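Local coordinates for protein nigritoxine (PDB 5M41) that is a bacterial toxin active against crustaceans and insects, with a fold described as new, at residues Val73-Ile78 against Thr171-Glu176; Ala44-Leu49 against Asp62-Leu67. One frame throughout, in Å; residues are numbered along the deposited sequence.

Contact 1: Val73-Ile78 against Thr171-Glu176; sequences VTTVDI and TINISE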
loop_
_atom_site.group_PDB
_atom_site.type_symbol
_atom_site.label_atom_id
_atom_site.label_comp_id
_atom_site.label_asym_id
_atom_site.label_seq_id
_atom_site.Cartn_x
_atom_site.Cartn_y
_atom_site.Cartn_z
ATOM N N VAL A 73 47.548 13.554 18.174
ATOM C CA VAL A 73 47.611 14.996 18.464
ATOM C C VAL A 73 48.866 15.649 17.850
ATOM O O VAL A 73 49.523 16.507 18.453
ATOM C CB VAL A 73 47.430 15.320 19.972
ATOM C CG1 VAL A 73 45.945 15.367 20.323
ATOM C CG2 VAL A 73 48.186 14.329 20.855
ATOM N N THR A 74 49.172 15.208 16.632
ATOM C CA THR A 74 50.155 15.831 15.750
ATOM C C THR A 74 49.471 16.963 14.944
ATOM O O THR A 74 48.262 16.922 14.704
ATOM C CB THR A 74 50.783 14.767 14.814
ATOM O OG1 THR A 74 49.954 13.589 14.810
ATOM C CG2 THR A 74 52.169 14.363 15.299
ATOM N N THR A 75 50.237 17.972 14.542
ATOM C CA THR A 75 49.657 19.182 13.971
ATOM C C THR A 75 49.891 19.269 12.455
ATOM O O THR A 75 50.975 18.946 11.970
ATOM C CB THR A 75 50.165 20.434 14.718
ATOM O OG1 THR A 75 49.232 21.502 14.549
ATOM C CG2 THR A 75 51.526 20.878 14.236
ATOM N N VAL A 76 48.870 19.670 11.701
ATOM C CA VAL A 76 48.972 19.675 10.242
ATOM C C VAL A 76 48.432 21.001 9.699
ATOM O O VAL A 76 47.238 21.302 9.854
ATOM C CB VAL A 76 48.230 18.470 9.621
ATOM C CG1 VAL A 76 48.288 18.489 8.103
ATOM C CG2 VAL A 76 48.798 17.163 10.132
ATOM N N ASP A 77 49.318 21.787 9.095
ATOM C CA ASP A 77 48.964 23.082 8.515
ATOM C C ASP A 77 48.176 22.936 7.213
ATOM O O ASP A 77 48.522 22.128 6.343
ATOM C CB ASP A 77 50.220 23.924 8.211
ATOM C CG ASP A 77 50.962 24.378 9.456
ATOM O OD1 ASP A 77 50.531 24.095 10.590
ATOM O OD2 ASP A 77 51.998 25.046 9.293
ATOM N N ILE A 78 47.142 23.760 7.075
ATOM C CA ILE A 78 46.343 23.849 5.852
ATOM C C ILE A 78 46.238 25.325 5.502
ATOM O O ILE A 78 46.097 26.152 6.395
ATOM C CB ILE A 78 44.899 23.308 6.076
ATOM C CG1 ILE A 78 44.902 21.799 6.332
ATOM C CG2 ILE A 78 44.003 23.633 4.897
ATOM C CD1 ILE A 78 45.463 20.956 5.204
ATOM N N THR A 171 46.847 30.353 7.364
ATOM C CA THR A 171 47.117 28.990 7.805
ATOM C C THR A 171 46.208 28.607 8.958
ATOM O O THR A 171 46.026 29.371 9.883
ATOM C CB THR A 171 48.592 28.882 8.246
ATOM O OG1 THR A 171 49.408 29.339 7.169
ATOM C CG2 THR A 171 48.977 27.437 8.610
ATOM N N ILE A 172 45.614 27.428 8.875
ATOM C CA ILE A 172 44.831 26.867 9.971
ATOM C C ILE A 172 45.357 25.472 10.249
ATOM O O ILE A 172 46.059 24.894 9.414
ATOM C CB ILE A 172 43.330 26.736 9.602
ATOM C CG1 ILE A 172 43.149 25.779 8.405
ATOM C CG2 ILE A 172 42.729 28.106 9.340
ATOM C CD1 ILE A 172 41.713 25.376 8.087
ATOM N N ASN A 173 45.055 24.948 11.424
ATOM C CA ASN A 173 45.203 23.522 11.649
ATOM C C ASN A 173 44.072 22.745 10.933
ATOM O O ASN A 173 42.939 23.239 10.812
ATOM C CB ASN A 173 45.201 23.210 13.142
ATOM C CG ASN A 173 45.604 21.776 13.426
ATOM O OD1 ASN A 173 44.844 21.007 14.020
ATOM N ND2 ASN A 173 46.796 21.399 12.970
ATOM N N ILE A 174 44.392 21.539 10.462
ATOM C CA ILE A 174 43.486 20.752 9.650
ATOM C C ILE A 174 42.174 20.388 10.383
ATOM O O ILE A 174 41.142 20.205 9.734
ATOM C CB ILE A 174 44.178 19.491 9.034
ATOM C CG1 ILE A 174 43.297 18.890 7.928
ATOM C CG2 ILE A 174 44.508 18.445 10.098
ATOM C CD1 ILE A 174 44.020 17.918 7.006
ATOM N N SER A 175 42.219 20.314 11.717
ATOM C CA SER A 175 41.035 20.035 12.533
ATOM C C SER A 175 39.985 21.162 12.397
ATOM O O SER A 175 38.831 20.987 12.764
ATOM C CB SER A 175 41.444 19.869 13.992
ATOM O OG SER A 175 42.003 21.084 14.475
ATOM N N GLU A 176 40.390 22.313 11.874
ATOM C CA GLU A 176 39.474 23.444 11.730
ATOM C C GLU A 176 38.881 23.541 10.306
ATOM O O GLU A 176 38.052 24.402 10.025
ATOM C CB GLU A 176 40.164 24.763 12.128
ATOM C CG GLU A 176 40.749 24.787 13.545
ATOM C CD GLU A 176 39.738 24.381 14.619
ATOM O OE1 GLU A 176 38.655 25.013 14.686
ATOM O OE2 GLU A 176 40.025 23.427 15.397
HETATM O O HOH W 1 48.586 23.380 12.394
#
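Strands 77-80 and 170-173 pair antiparallel here, with Ile78 and Ile172 as a hydrogen-bonded pair and Asp77 and Asn173 as the next, non-hydrogen-bonded pair. Ile78 N gives its proton to Ile172 O at 2.8 Å. Ile172 N returns a straighter bond to Ile78 O, 170° at the hydrogen. A third bond, from Ile174 N to Val76 O, is more bent at 136°, and with it the backbone bonding continues past the strand into the 3-10 segment 174-176.

Ile78 carries most of the apolar packing. Its CG1 branch lies beside the backbone N, and CG1 meets Ile174 CB at 3.6 Å; the two side chains cross obliquely. Farther out the CD1 methyls of Ile78 and Ile174 touch. Ile78 CB also rests on Ile172 CG1. Ile174 CG2 reaches Val76 CB at 3.8 Å.

Asn173 has CG anti to its backbone N (chi1 -170°), and its ND2 gives a proton to a water, 2.7 Å away. The same water donates to Asp77 OD1 and so bridges two side chains that diverge. Thr171 CG2 lies against Asp77 CB and CG.

Strand 170-173 is an outermost strand of a five-stranded antiparallel sheet. Ile78 also packs on Phe87 and Met89 of strand 86-90, and Ile174 on helix 62-67.

Contact 2: Ala44-Leu49 against Asp62-Leu67; sequences AIIEVL and DAYNAL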
loop_
_atom_site.group_PDB
_atom_site.type_symbol
_atom_site.label_atom_id
_atom_site.label_comp_id
_atom_site.label_asym_id
_atom_site.label_seq_id
_atom_site.Cartn_x
_atom_site.Cartn_y
_atom_site.Cartn_z
ATOM N N ALA A 44 34.267 13.734 3.060
ATOM C CA ALA A 44 34.822 14.063 1.742
ATOM C C ALA A 44 36.353 14.256 1.773
ATOM O O ALA A 44 37.083 13.725 0.915
ATOM C CB ALA A 44 34.147 15.300 1.153
ATOM N N ILE A 45 36.827 15.034 2.743
ATOM C CA ILE A 45 38.262 15.244 2.937
ATOM C C ILE A 45 38.971 13.904 3.169
ATOM O O ILE A 45 39.975 13.601 2.502
ATOM C CB ILE A 45 38.559 16.199 4.104
ATOM C CG1 ILE A 45 38.012 17.593 3.795
ATOM C CG2 ILE A 45 40.071 16.334 4.326
ATOM C CD1 ILE A 45 37.901 18.471 5.039
ATOM N N ILE A 46 38.451 13.117 4.112
ATOM C CA ILE A 46 38.975 11.774 4.382
ATOM C C ILE A 46 39.093 10.954 3.094
ATOM O O ILE A 46 40.130 10.339 2.846
ATOM C CB ILE A 46 38.132 11.003 5.414
ATOM C CG1 ILE A 46 38.361 11.575 6.825
ATOM C CG2 ILE A 46 38.539 9.534 5.425
ATOM C CD1 ILE A 46 37.241 11.274 7.824
ATOM N N GLU A 47 38.053 10.959 2.265
ATOM C CA GLU A 47 38.127 10.234 1.014
ATOM C C GLU A 47 39.304 10.705 0.152
ATOM O O GLU A 47 40.030 9.885 -0.422
ATOM C CB GLU A 47 36.801 10.283 0.256
ATOM C CG GLU A 47 36.793 9.621 -1.117
ATOM C CD GLU A 47 37.125 8.125 -1.105
ATOM O OE1 GLU A 47 37.085 7.465 -0.040
ATOM O OE2 GLU A 47 37.429 7.601 -2.187
ATOM N N VAL A 48 39.498 12.016 0.050
ATOM C CA VAL A 48 40.527 12.551 -0.839
ATOM C C VAL A 48 41.925 12.274 -0.264
ATOM O O VAL A 48 42.837 11.900 -1.001
ATOM C CB VAL A 48 40.278 14.041 -1.196
ATOM C CG1 VAL A 48 41.433 14.633 -1.995
ATOM C CG2 VAL A 48 38.966 14.173 -1.963
ATOM N N LEU A 49 42.081 12.421 1.049
ATOM C CA LEU A 49 43.324 12.009 1.689
ATOM C C LEU A 49 43.646 10.528 1.433
ATOM O O LEU A 49 44.801 10.225 1.145
ATOM C CB LEU A 49 43.340 12.315 3.187
ATOM C CG LEU A 49 43.150 13.769 3.618
ATOM C CD1 LEU A 49 43.134 13.838 5.134
ATOM C CD2 LEU A 49 44.241 14.679 3.056
ATOM N N ASP A 62 49.694 11.468 8.412
ATOM C CA ASP A 62 49.669 12.673 9.252
ATOM C C ASP A 62 48.365 13.445 9.109
ATOM O O ASP A 62 47.622 13.601 10.076
ATOM C CB ASP A 62 50.874 13.565 8.969
ATOM C CG ASP A 62 52.194 12.878 9.302
ATOM O OD1 ASP A 62 52.282 12.191 10.350
ATOM O OD2 ASP A 62 53.140 13.016 8.502
ATOM N N ALA A 63 48.084 13.895 7.893
ATOM C CA ALA A 63 46.858 14.621 7.608
ATOM C C ALA A 63 45.658 13.769 8.008
ATOM O O ALA A 63 44.799 14.235 8.749
ATOM C CB ALA A 63 46.798 14.995 6.142
ATOM N N TYR A 64 45.636 12.522 7.535
ATOM C CA TYR A 64 44.635 11.502 7.901
ATOM C C TYR A 64 44.379 11.448 9.421
ATOM O O TYR A 64 43.258 11.633 9.872
ATOM C CB TYR A 64 45.106 10.138 7.369
ATOM C CG TYR A 64 44.033 9.149 6.935
ATOM C CD1 TYR A 64 43.278 9.358 5.771
ATOM C CD2 TYR A 64 43.809 7.973 7.662
ATOM C CE1 TYR A 64 42.307 8.441 5.369
ATOM C CE2 TYR A 64 42.851 7.042 7.267
ATOM C CZ TYR A 64 42.096 7.276 6.128
ATOM O OH TYR A 64 41.139 6.347 5.751
ATOM N N ASN A 65 45.431 11.229 10.202
ATOM C CA ASN A 65 45.322 11.162 11.663
ATOM C C ASN A 65 44.997 12.469 12.353
ATOM O O ASN A 65 44.265 12.480 13.337
ATOM C CB ASN A 65 46.621 10.615 12.277
ATOM C CG ASN A 65 46.885 9.178 11.897
ATOM O OD1 ASN A 65 47.988 8.834 11.463
ATOM N ND2 ASN A 65 45.872 8.322 12.055
ATOM N N ALA A 66 45.560 13.570 11.871
ATOM C CA ALA A 66 45.348 14.852 12.540
ATOM C C ALA A 66 43.919 15.313 12.313
ATOM O O ALA A 66 43.395 16.141 13.060
ATOM C CB ALA A 66 46.319 15.893 12.036
ATOM N N LEU A 67 43.308 14.772 11.259
ATOM C CA LEU A 67 41.912 15.026 10.920
ATOM C C LEU A 67 41.030 14.024 11.659
ATOM O O LEU A 67 40.127 14.426 12.383
ATOM C CB LEU A 67 41.714 14.905 9.412
ATOM C CG LEU A 67 40.392 15.331 8.802
ATOM C CD1 LEU A 67 40.390 16.815 8.520
ATOM C CD2 LEU A 67 40.178 14.562 7.521
#
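Residues 44-49 of helix 34-54 and helix 62-67 run nearly antiparallel, at 159° between their directions, with their axes 9.9 Å apart at closest approach. All the packing between the two segments is van der Waals.

The aliphatic contacts gather on Leu67. Its CG is anti to the backbone N (chi1 -171°), which sends the side chain across to the other helix. The single methyl CD2 does the touching. It meets Ile46 CG1 at 3.6 Å and Ile45 CG2 at 3.7 Å, and both isoleucine side chains cross that of Leu67 obliquely. Leu49 CD1 closes on the same methyl from one turn farther along its helix. Leu49 also spreads both methyls over Ala63 CB, each at 4.0 Å. CD1 of Leu49 also comes down to the backbone, 3.7 Å from Tyr64 N, beside the small Ala63 side chain.

The aromatic contacts are made by one edge of Tyr64. Leu49 CB lies in the ring plane, 3.9 Å from CD1. Next along that edge, Tyr64 CE1 meets Ile46 CG2 at 3.9 Å, and the two side chains cross at about a right angle. Ile46 O also lies near CE1, close to the ring plane.

Two polar residues outside the segments also meet the Tyr64 side chain. Ser50 OG is hydrogen-bonded to Ile46 O and, weakly, to Tyr64 OH. Arg53 makes a cation-pi contact with the Tyr64 ring.

Helices 34-54 and 62-67 follow each other through a short loop, 55-61, and form an antiparallel helical hairpin, packed against strand 86-90 and helix 177-191.

In the fold
Contact 1 and contact 2 have centres 11 Å apart. Helix 62-67 of contact 2 packs against both segments of contact 1, through Val76 and Ile174. Contact 2 closes first along the chain; strand 77-80, which follows that helix, then opens contact 1. Ala66 is the main joint, its CB lying 3.4 Å from Val76 CG2 and 3.7 Å from Ile174 CG2. Leu67 uses its two methyls separately, CD2 within contact 2 and CD1 toward Ile174 CG1, 3.6 Å away. Met89 touches residues of both contacts. The magnesium ion, with Val189, Glu192 and Asp195 at its site, lies at the end of helix 177-191, the helix that also packs on Ile45. None of the residues in either contact belongs to that site.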